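Local structure of BH2331 protein (Bacillus halodurans, 1VL5) at residues A[68-71]-A[72-75]; A[97-101]-A[102-106]; A[192-196]-A[197-201]; A[214-217]-A[218-222]. The protein probably transfers a methyl group from S-adenosylmethionine to an acceptor that has not been identified. All coordinates share one frame; numbering follows the deposited sequence. Where two conformers were deposited one is given.

Contact 1 (A[68-71]-A[72-75])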
loop_
_atom_site.group_PDB
_atom_site.type_symbol
_atom_site.label_atom_id
_atom_site.label_comp_id
_atom_site.label_asym_id
_atom_site.label_seq_id
_atom_site.Cartn_x
_atom_site.Cartn_y
_atom_site.Cartn_z
ATOM N N THR A 68 -16.498 1.244 -2.282
ATOM C CA THR A 68 -17.698 1.180 -3.141
ATOM C C THR A 68 -18.035 -0.227 -3.636
ATOM O O THR A 68 -17.152 -1.092 -3.743
ATOM C CB THR A 68 -17.505 2.094 -4.344
ATOM O OG1 THR A 68 -16.528 1.506 -5.193
ATOM C CG2 THR A 68 -16.986 3.532 -3.897
ATOM N N GLU A 69 -19.307 -0.433 -3.971
ATOM C CA GLU A 69 -19.767 -1.674 -4.634
ATOM C C GLU A 69 -19.069 -1.951 -5.973
ATOM O O GLU A 69 -18.767 -3.086 -6.250
ATOM C CB GLU A 69 -21.284 -1.635 -4.851
ATOM C CG GLU A 69 -21.918 -2.823 -5.590
ATOM C CD GLU A 69 -21.697 -4.208 -4.914
ATOM O OE1 GLU A 69 -21.302 -4.268 -3.727
ATOM O OE2 GLU A 69 -21.946 -5.247 -5.584
ATOM N N ASP A 70 -18.826 -0.922 -6.791
ATOM C CA ASP A 70 -18.112 -1.084 -8.039
ATOM C C ASP A 70 -16.761 -1.724 -7.816
ATOM O O ASP A 70 -16.359 -2.580 -8.590
ATOM C CB ASP A 70 -17.866 0.265 -8.730
ATOM C CG ASP A 70 -19.134 0.867 -9.365
ATOM O OD1 ASP A 70 -20.091 0.120 -9.707
ATOM O OD2 ASP A 70 -19.155 2.115 -9.522
ATOM N N ILE A 71 -16.016 -1.247 -6.825
ATOM C CA ILE A 71 -14.730 -1.849 -6.500
ATOM C C ILE A 71 -14.896 -3.332 -6.086
ATOM O O ILE A 71 -14.206 -4.234 -6.588
ATOM C CB ILE A 71 -13.982 -1.025 -5.410
ATOM C CG1 ILE A 71 -13.464 0.277 -6.033
ATOM C CG2 ILE A 71 -12.794 -1.845 -4.799
ATOM C CD1 ILE A 71 -12.990 1.409 -5.021
ATOM N N LEU A 72 -15.865 -3.583 -5.219
ATOM C CA LEU A 72 -16.081 -4.921 -4.691
ATOM C C LEU A 72 -16.522 -5.871 -5.787
ATOM O O LEU A 72 -16.229 -7.061 -5.735
ATOM C CB LEU A 72 -17.098 -4.907 -3.545
ATOM C CG LEU A 72 -16.604 -4.199 -2.266
ATOM C CD1 LEU A 72 -17.757 -4.025 -1.318
ATOM C CD2 LEU A 72 -15.532 -4.991 -1.614
ATOM N N LYS A 73 -17.204 -5.349 -6.788
ATOM C CA LYS A 73 -17.603 -6.187 -7.956
ATOM C C LYS A 73 -16.383 -6.678 -8.715
ATOM O O LYS A 73 -16.316 -7.822 -9.199
ATOM C CB LYS A 73 -18.458 -5.388 -8.945
ATOM C CG LYS A 73 -19.908 -5.435 -8.705
ATOM C CD LYS A 73 -20.584 -4.464 -9.719
ATOM C CE LYS A 73 -21.930 -3.924 -9.260
ATOM N NZ LYS A 73 -22.148 -2.583 -9.904
ATOM N N VAL A 74 -15.418 -5.790 -8.847
ATOM C CA VAL A 74 -14.230 -6.097 -9.602
ATOM C C VAL A 74 -13.353 -7.057 -8.828
ATOM O O VAL A 74 -12.829 -7.993 -9.394
ATOM C CB VAL A 74 -13.473 -4.826 -9.992
ATOM C CG1 VAL A 74 -12.021 -5.142 -10.417
ATOM C CG2 VAL A 74 -14.230 -4.108 -11.123
ATOM N N ALA A 75 -13.218 -6.845 -7.539
ATOM C CA ALA A 75 -12.461 -7.755 -6.713
ATOM C C ALA A 75 -13.078 -9.124 -6.775
ATOM O O ALA A 75 -12.375 -10.104 -6.894
ATOM C CB ALA A 75 -12.438 -7.276 -5.300
#
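Leu72 folds back on the start of its own helix, its CG 3.5 Å from Thr68 O, while its backbone N donates to that same carbonyl at 3.2 Å. This is the tight side of the first turn of helix 69-81. Thr68 is the N-cap: chi1 of 71° turns OG1 back over the helix mouth, where it accepts from Ile71 N at 3.2 Å along an almost straight N-H...O line (165°). The main chain continues with i to i+4 bonds, Lys73 N to Glu69 O at 2.8 Å and Ala75 N to Ile71 O, the one between them from Val74 N to Asp70 O being weak. Beyond the turn the buried side chain of Leu72 rests on Tyr89 and Gln91 of strand 87-91, the next strand of this beta-alpha-beta unit. Ile71 touches a glycine-rich GxGxxA pattern consistent with the cofactor loop of Rossmann-like methyltransferases. The outward side is much looser. Glu69, Asp70 and Lys73 are all exposed there, and Lys73 runs out as an extended chain between the two acids. Asp70 lies alongside it, pointing the same way, but OD1 reaches NZ at only 3.4 Å, a weak salt bridge. Glu69, bent at chi2, instead crosses the lysine at about a right angle: OE2 meets the methylene CG at 3.7 Å and stays 5.1 Å from NZ. Cap and main-chain bonds are thus likely to carry most of the hold on this turn, whereas the weak lysine bridge probably adds little in water; the two carboxylates at the N-terminal end are likely to interact favourably with the helix dipole.

Contact 2 (A[97-101]-A[102-106]). Unlike the reference sequence in segment 97-101: Met97 (reference Leu).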
loop_
_atom_site.group_PDB
_atom_site.type_symbol
_atom_site.label_atom_id
_atom_site.label_comp_id
_atom_site.label_asym_id
_atom_site.label_seq_id
_atom_site.Cartn_x
_atom_site.Cartn_y
_atom_site.Cartn_z
HETATM N N MSE A 97 -14.224 1.774 10.533
HETATM C CA MSE A 97 -14.571 0.451 10.046
HETATM C C MSE A 97 -15.684 -0.199 10.827
HETATM O O MSE A 97 -15.643 -0.254 12.043
HETATM C CB MSE A 97 -13.349 -0.441 10.062
HETATM C CG MSE A 97 -12.315 0.056 9.119
HETATM SE SE MSE A 97 -11.080 -1.329 8.786
HETATM C CE MSE A 97 -9.737 -0.925 10.191
ATOM N N PRO A 98 -16.663 -0.751 10.113
ATOM C CA PRO A 98 -17.886 -1.201 10.711
ATOM C C PRO A 98 -17.807 -2.640 11.202
ATOM O O PRO A 98 -18.669 -3.492 10.872
ATOM C CB PRO A 98 -18.851 -1.051 9.550
ATOM C CG PRO A 98 -18.014 -1.589 8.411
ATOM C CD PRO A 98 -16.648 -1.004 8.664
ATOM N N PHE A 99 -16.787 -2.919 11.991
ATOM C CA PHE A 99 -16.580 -4.234 12.514
ATOM C C PHE A 99 -16.447 -4.081 13.994
ATOM O O PHE A 99 -16.138 -3.003 14.479
ATOM C CB PHE A 99 -15.329 -4.898 11.935
ATOM C CG PHE A 99 -15.339 -4.979 10.448
ATOM C CD1 PHE A 99 -16.235 -5.786 9.802
ATOM C CD2 PHE A 99 -14.456 -4.212 9.690
ATOM C CE1 PHE A 99 -16.272 -5.840 8.410
ATOM C CE2 PHE A 99 -14.484 -4.255 8.296
ATOM C CZ PHE A 99 -15.375 -5.068 7.660
ATOM N N THR A 100 -16.666 -5.179 14.690
ATOM C CA THR A 100 -16.583 -5.210 16.133
ATOM C C THR A 100 -15.136 -5.292 16.543
ATOM O O THR A 100 -14.266 -5.651 15.745
ATOM C CB THR A 100 -17.383 -6.351 16.742
ATOM O OG1 THR A 100 -17.076 -7.565 16.054
ATOM C CG2 THR A 100 -18.877 -6.055 16.658
ATOM N N ASP A 101 -14.895 -4.898 17.787
ATOM C CA ASP A 101 -13.599 -4.978 18.396
ATOM C C ASP A 101 -13.154 -6.424 18.382
ATOM O O ASP A 101 -13.975 -7.316 18.563
ATOM C CB ASP A 101 -13.664 -4.557 19.857
ATOM C CG ASP A 101 -13.894 -3.070 20.070
ATOM O OD1 ASP A 101 -14.254 -2.329 19.154
ATOM O OD2 ASP A 101 -13.722 -2.653 21.223
ATOM N N GLU A 102 -11.857 -6.650 18.206
ATOM C CA GLU A 102 -11.247 -7.984 18.409
ATOM C C GLU A 102 -11.894 -9.026 17.573
ATOM O O GLU A 102 -12.124 -10.138 18.038
ATOM C CB GLU A 102 -11.309 -8.397 19.886
ATOM C CG GLU A 102 -10.371 -7.550 20.718
ATOM C CD GLU A 102 -10.428 -7.856 22.197
ATOM O OE1 GLU A 102 -10.855 -8.964 22.573
ATOM O OE2 GLU A 102 -10.032 -6.979 22.973
ATOM N N ARG A 103 -12.124 -8.707 16.302
ATOM C CA ARG A 103 -12.693 -9.702 15.384
ATOM C C ARG A 103 -11.644 -10.482 14.536
ATOM O O ARG A 103 -11.770 -11.699 14.327
ATOM C CB ARG A 103 -13.642 -9.015 14.460
ATOM C CG ARG A 103 -14.059 -9.889 13.373
ATOM C CD ARG A 103 -15.330 -9.505 12.808
ATOM N NE ARG A 103 -15.573 -10.395 11.677
ATOM C CZ ARG A 103 -16.485 -10.162 10.758
ATOM N NH1 ARG A 103 -17.288 -9.133 10.899
ATOM N NH2 ARG A 103 -16.626 -10.991 9.734
ATOM N N PHE A 104 -10.588 -9.795 14.080
ATOM C CA PHE A 104 -9.663 -10.378 13.114
ATOM C C PHE A 104 -8.361 -10.867 13.698
ATOM O O PHE A 104 -7.798 -10.233 14.579
ATOM C CB PHE A 104 -9.418 -9.332 11.983
ATOM C CG PHE A 104 -10.677 -8.971 11.243
ATOM C CD1 PHE A 104 -11.236 -9.880 10.334
ATOM C CD2 PHE A 104 -11.398 -7.828 11.550
ATOM C CE1 PHE A 104 -12.411 -9.585 9.684
ATOM C CE2 PHE A 104 -12.611 -7.529 10.894
ATOM C CZ PHE A 104 -13.109 -8.446 9.954
ATOM N N HIS A 105 -7.815 -11.979 13.166
ATOM C CA HIS A 105 -6.430 -12.336 13.472
ATOM C C HIS A 105 -5.418 -11.493 12.702
ATOM O O HIS A 105 -4.324 -11.208 13.207
ATOM C CB HIS A 105 -6.191 -13.801 13.196
ATOM C CG HIS A 105 -7.149 -14.699 13.920
ATOM N ND1 HIS A 105 -8.389 -15.018 13.411
ATOM C CD2 HIS A 105 -7.050 -15.337 15.107
ATOM C CE1 HIS A 105 -8.995 -15.853 14.239
ATOM N NE2 HIS A 105 -8.208 -16.057 15.281
ATOM N N ILE A 106 -5.792 -11.098 11.471
ATOM C CA ILE A 106 -4.911 -10.361 10.578
ATOM C C ILE A 106 -5.649 -9.216 9.923
ATOM O O ILE A 106 -6.761 -9.369 9.511
ATOM C CB ILE A 106 -4.289 -11.299 9.474
ATOM C CG1 ILE A 106 -3.487 -12.431 10.110
ATOM C CG2 ILE A 106 -3.400 -10.471 8.531
ATOM C CD1 ILE A 106 -2.968 -13.470 9.128
HETATM O O HOH W 1 -18.022 -7.251 12.951
#
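Phe99 presents a ring face to the edge of Phe104 in a T-shaped pair, centroids 5.3 Å apart and planes at 88°. The point of the edge is Phe104 CE2, which comes to 3.8 Å from Phe99 CG. Arg103 joins from the same segment as Phe104: its NH1 approaches Phe99 CD1 at 3.7 Å, the guanidinium plane perpendicular to the ring. With CG anti to the backbone N (chi1 170°) and the chain extended as far as NE, the arginine runs across Phe104, CG over the centre of that ring. Water 1 ties the two segments together, accepting from Thr100 N at 3.0 Å and from Arg103 NH1 at 2.9 Å. These groups stand at the turn where the loop after strand 87-91 enters strand 104-110, a parallel strand of the Rossmann-like sheet; Glu102 makes the bend with a left-handed backbone conformation (phi 56°). With Phe99 cut back to an alanine, the edge of Phe104 would probably lose the ring face it meets, and a gap is likely to open between Phe104 and Pro98, whose CD lies against the other face of the ring. Further out, Phe65 adds a second edge-to-face contact to Phe99, and Leu42 of strand 40-44 touches both phenylalanines. Arg103 NE forms a salt bridge with Glu40, which fixes the far end of the side chain beside the aromatic pair. On the other arm of the turn, Arg128 NH1 binds both the carboxylate of Asp101 and the carbonyl O of Phe99.

Contact 3 (A[192-196]-A[197-201])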
loop_
_atom_site.group_PDB
_atom_site.type_symbol
_atom_site.label_atom_id
_atom_site.label_comp_id
_atom_site.label_asym_id
_atom_site.label_seq_id
_atom_site.Cartn_x
_atom_site.Cartn_y
_atom_site.Cartn_z
ATOM N N LYS A 192 12.202 -0.243 -6.296
ATOM C CA LYS A 192 11.750 -0.645 -7.609
ATOM C C LYS A 192 12.093 0.455 -8.619
ATOM O O LYS A 192 12.027 1.644 -8.302
ATOM C CB LYS A 192 10.238 -0.863 -7.612
ATOM C CG LYS A 192 9.717 -1.685 -8.781
ATOM C CD LYS A 192 8.161 -1.673 -8.873
ATOM N N THR A 193 12.474 0.015 -9.810
ATOM C CA THR A 193 12.691 0.865 -10.959
ATOM C C THR A 193 11.384 0.959 -11.744
ATOM O O THR A 193 10.816 -0.048 -12.219
ATOM C CB THR A 193 13.849 0.377 -11.817
ATOM O OG1 THR A 193 15.037 0.390 -11.024
ATOM C CG2 THR A 193 14.092 1.323 -13.006
ATOM N N PHE A 194 10.878 2.180 -11.807
ATOM C CA PHE A 194 9.702 2.507 -12.596
ATOM C C PHE A 194 10.113 2.984 -13.965
ATOM O O PHE A 194 10.992 3.811 -14.088
ATOM C CB PHE A 194 8.918 3.593 -11.871
ATOM C CG PHE A 194 8.412 3.137 -10.556
ATOM C CD1 PHE A 194 7.276 2.342 -10.484
ATOM C CD2 PHE A 194 9.108 3.421 -9.398
ATOM C CE1 PHE A 194 6.812 1.878 -9.253
ATOM C CE2 PHE A 194 8.648 2.982 -8.166
ATOM C CZ PHE A 194 7.501 2.213 -8.093
ATOM N N ILE A 195 9.469 2.430 -14.990
ATOM C CA ILE A 195 9.602 2.867 -16.353
ATOM C C ILE A 195 8.598 4.023 -16.552
ATOM O O ILE A 195 7.413 3.819 -16.521
ATOM C CB ILE A 195 9.342 1.708 -17.322
ATOM C CG1 ILE A 195 10.247 0.527 -17.009
ATOM C CG2 ILE A 195 9.555 2.142 -18.725
ATOM C CD1 ILE A 195 11.713 0.851 -17.014
ATOM N N PHE A 196 9.095 5.244 -16.711
ATOM C CA PHE A 196 8.268 6.440 -16.643
ATOM C C PHE A 196 7.067 6.437 -17.519
ATOM O O PHE A 196 5.990 6.823 -17.095
ATOM C CB PHE A 196 9.111 7.668 -16.968
ATOM C CG PHE A 196 8.362 8.989 -16.878
ATOM C CD1 PHE A 196 8.213 9.637 -15.667
ATOM C CD2 PHE A 196 7.914 9.605 -18.010
ATOM C CE1 PHE A 196 7.558 10.856 -15.588
ATOM C CE2 PHE A 196 7.237 10.850 -17.944
ATOM C CZ PHE A 196 7.094 11.468 -16.723
ATOM N N GLU A 197 7.221 5.965 -18.749
ATOM C CA GLU A 197 6.124 5.968 -19.718
ATOM C C GLU A 197 5.042 4.993 -19.323
ATOM O O GLU A 197 3.855 5.303 -19.421
ATOM C CB GLU A 197 6.634 5.648 -21.147
ATOM C CG GLU A 197 5.776 6.252 -22.246
ATOM C CD GLU A 197 5.792 7.794 -22.268
ATOM O OE1 GLU A 197 6.760 8.443 -21.750
ATOM O OE2 GLU A 197 4.833 8.341 -22.851
ATOM N N ASP A 198 5.455 3.817 -18.891
ATOM C CA ASP A 198 4.527 2.749 -18.498
ATOM C C ASP A 198 3.771 3.130 -17.223
ATOM O O ASP A 198 2.578 2.908 -17.113
ATOM C CB ASP A 198 5.293 1.435 -18.234
ATOM C CG ASP A 198 6.031 0.893 -19.473
ATOM O OD1 ASP A 198 5.709 1.274 -20.613
ATOM O OD2 ASP A 198 6.938 0.046 -19.296
ATOM N N TRP A 199 4.518 3.637 -16.253
ATOM C CA TRP A 199 4.011 4.112 -14.973
ATOM C C TRP A 199 2.972 5.182 -15.192
ATOM O O TRP A 199 1.934 5.164 -14.570
ATOM C CB TRP A 199 5.197 4.633 -14.164
ATOM C CG TRP A 199 4.916 5.239 -12.837
ATOM C CD1 TRP A 199 4.505 4.599 -11.697
ATOM C CD2 TRP A 199 5.092 6.606 -12.481
ATOM N NE1 TRP A 199 4.407 5.482 -10.670
ATOM C CE2 TRP A 199 4.740 6.728 -11.116
ATOM C CE3 TRP A 199 5.488 7.744 -13.188
ATOM C CZ2 TRP A 199 4.809 7.931 -10.435
ATOM C CZ3 TRP A 199 5.534 8.948 -12.526
ATOM C CH2 TRP A 199 5.183 9.032 -11.152
ATOM N N CYS A 200 3.243 6.087 -16.117
ATOM C CA CYS A 200 2.310 7.166 -16.458
ATOM C C CYS A 200 1.087 6.643 -17.152
ATOM O O CYS A 200 -0.009 7.116 -16.891
ATOM C CB CYS A 200 2.984 8.231 -17.345
ATOM S SG CYS A 200 4.027 9.373 -16.413
ATOM N N ASP A 201 1.290 5.707 -18.078
ATOM C CA ASP A 201 0.231 5.182 -18.861
ATOM C C ASP A 201 -0.759 4.328 -18.072
ATOM O O ASP A 201 -1.899 4.210 -18.465
ATOM C CB ASP A 201 0.778 4.400 -20.052
ATOM C CG ASP A 201 1.321 5.304 -21.165
ATOM O OD1 ASP A 201 1.216 6.561 -21.127
ATOM O OD2 ASP A 201 1.906 4.737 -22.087
#
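Cys200 sets its sulfur into the broad face of Phe196, one helical turn back: SG stands 3.8 Å from the ring centroid and 15° off the normal, a sulfur-aromatic contact. The ring is thrown out to this side because its CG is anti to the backbone N. Trp199 is the larger bump, with flanks serving both neighbours. Its CZ3 corner meets Phe196 CE1 at 4.1 Å, and its CD1 fits against Phe194 CD1 at 3.8 Å, the ring planes inclined at 50°. The axes of strand 192-195 and helix 197-201 stand at 75°, and the indole lies in the corner between them, against Phe194 and Phe196; Phe240 and Arg160 pack on it from beyond. On the other side of the chain Asp198 lies beside Ile195, OD2 3.4 Å from CG2. The bend is fastened by the N-cap residue Ile195, whose O accepts from Trp199 N at 2.9 Å in a nearly straight bond, and by Cys200 N to Phe196 O. The corner is therefore a mostly apolar, shape-dependent joint, with charge kept to its rim, where Glu197 bridges Lys210 and Arg236.

Contact 4 (A[214-217]-A[218-222])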
loop_
_atom_site.group_PDB
_atom_site.type_symbol
_atom_site.label_atom_id
_atom_site.label_comp_id
_atom_site.label_asym_id
_atom_site.label_seq_id
_atom_site.Cartn_x
_atom_site.Cartn_y
_atom_site.Cartn_z
ATOM N N SER A 214 7.922 15.080 -16.955
ATOM C CA SER A 214 9.306 14.748 -17.326
ATOM C C SER A 214 10.200 16.031 -17.304
ATOM O O SER A 214 11.275 16.047 -16.732
ATOM C CB SER A 214 9.298 14.077 -18.690
ATOM O OG SER A 214 10.601 13.910 -19.205
ATOM N N ASP A 215 9.711 17.089 -17.924
ATOM C CA ASP A 215 10.401 18.375 -17.954
ATOM C C ASP A 215 10.687 18.862 -16.541
ATOM O O ASP A 215 11.822 19.287 -16.244
ATOM C CB ASP A 215 9.572 19.434 -18.720
ATOM C CG ASP A 215 9.636 19.265 -20.214
ATOM O OD1 ASP A 215 10.537 18.533 -20.685
ATOM O OD2 ASP A 215 8.782 19.872 -20.927
ATOM N N PHE A 216 9.696 18.738 -15.650
ATOM C CA PHE A 216 9.884 19.138 -14.252
ATOM C C PHE A 216 10.977 18.307 -13.514
ATOM O O PHE A 216 11.818 18.823 -12.746
ATOM C CB PHE A 216 8.525 19.030 -13.507
ATOM C CG PHE A 216 8.637 19.138 -11.996
ATOM C CD1 PHE A 216 8.650 20.379 -11.373
ATOM C CD2 PHE A 216 8.755 17.998 -11.204
ATOM C CE1 PHE A 216 8.790 20.480 -9.964
ATOM C CE2 PHE A 216 8.878 18.091 -9.826
ATOM C CZ PHE A 216 8.888 19.348 -9.207
ATOM N N ILE A 217 10.908 16.994 -13.682
ATOM C CA ILE A 217 11.924 16.124 -13.116
ATOM C C ILE A 217 13.332 16.367 -13.727
ATOM O O ILE A 217 14.351 16.407 -12.992
ATOM C CB ILE A 217 11.535 14.664 -13.311
ATOM C CG1 ILE A 217 10.241 14.357 -12.554
ATOM C CG2 ILE A 217 12.655 13.734 -12.934
ATOM C CD1 ILE A 217 9.640 13.002 -12.991
ATOM N N LYS A 218 13.397 16.520 -15.051
ATOM C CA LYS A 218 14.687 16.588 -15.740
ATOM C C LYS A 218 15.526 17.813 -15.290
ATOM O O LYS A 218 16.776 17.792 -15.339
ATOM C CB LYS A 218 14.475 16.610 -17.259
ATOM C CG LYS A 218 15.635 17.300 -18.059
ATOM C CD LYS A 218 15.493 17.250 -19.585
ATOM C CE LYS A 218 15.808 18.680 -20.244
ATOM N NZ LYS A 218 17.189 19.371 -20.021
ATOM N N SER A 219 14.845 18.878 -14.881
ATOM C CA SER A 219 15.529 20.147 -14.564
ATOM C C SER A 219 16.069 20.190 -13.163
ATOM O O SER A 219 16.759 21.129 -12.803
ATOM C CB SER A 219 14.581 21.321 -14.776
ATOM O OG SER A 219 13.427 21.125 -13.967
ATOM N N LYS A 220 15.768 19.176 -12.363
ATOM C CA LYS A 220 16.234 19.151 -11.001
ATOM C C LYS A 220 17.747 18.968 -10.933
ATOM O O LYS A 220 18.351 18.443 -11.868
ATOM C CB LYS A 220 15.523 18.071 -10.201
ATOM C CG LYS A 220 14.008 18.308 -10.040
ATOM C CD LYS A 220 13.686 19.545 -9.202
ATOM C CE LYS A 220 12.317 20.206 -9.604
ATOM N NZ LYS A 220 12.252 20.826 -11.000
ATOM N N PRO A 221 18.370 19.441 -9.842
ATOM C CA PRO A 221 19.806 19.270 -9.748
ATOM C C PRO A 221 20.259 17.819 -9.545
ATOM O O PRO A 221 19.455 16.882 -9.326
ATOM C CB PRO A 221 20.197 20.158 -8.542
ATOM C CG PRO A 221 18.981 20.894 -8.162
ATOM C CD PRO A 221 17.830 20.164 -8.673
ATOM N N THR A 222 21.564 17.654 -9.682
ATOM C CA THR A 222 22.222 16.357 -9.660
ATOM C C THR A 222 21.834 15.508 -8.437
ATOM O O THR A 222 21.570 14.324 -8.562
ATOM C CB THR A 222 23.735 16.616 -9.696
ATOM O OG1 THR A 222 24.031 17.266 -10.933
ATOM C CG2 THR A 222 24.559 15.356 -9.583
#
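Ser214 O receives Lys218 N at 2.7 Å, the last strong i to i+4 bond of helix 207-218, and Lys218 CB closes against the same oxygen at 3.3 Å. The hydroxyl of Ser214 is used otherwise, bonded to Val237 N of strand 236-250. At Asp215 the helix already slackens: its O takes Ser219 N only in a weak bond. Phe216 carries the side-chain part of the contact. Lys220 doubles back, bent at chi2 and chi4, and lays its end over one face of the phenylalanine ring, CE 3.8 Å from the centroid in a CH-pi contact and NZ 3.9 Å from it, 22° off the normal, in a cation-pi one. The ammonium also donates to Phe216 O at 2.7 Å, so the residue holds the lysine by ring and carbonyl at once. At the C-terminal end of a helix the last carbonyls tend to lack a following turn to bond to, and a positive ammonium beside one of them is likely to be stabilised by the helix dipole. A methionine in place of Lys220 would probably leave Phe216 O without its short ammonium bond and the ring face without its cation. Ser219 OG supplies a second donor to that oxygen at 3.1 Å, from above the carbonyl plane. Phe216 also meets the ring of Tyr155 of helix 147-160, and Phe152 of that helix touches Lys220. Ile217 comes last: its O accepts from Lys220 N at 3.2 Å, 56° out of the carbonyl plane, as the chain swings toward Pro221, the N-cap of helix 222-227.

From the N terminus the four contacts come in series; none nests in or crosses another, and each closes only a turn of its own chain. Contact 1 starts helix 69-81 between strands 61-66 and 87-91, and contact 2 closes the turn into strand 104-110, their centres about 21 Å apart. Both belong to the Rossmann-like methyltransferase domain. Contact 3 turns strand 183-195 into helix 196-202, on the other side of the chain's centre from contact 2, though both reach the same sheet. Contact 4 ends helix 207-218. Contacts 3 and 4 touch: Phe196 CZ packs 3.7 Å from Ser214 N, and Phe196 CE1 lies 4.0 Å from Ile217 CD1, joining the two successive helices.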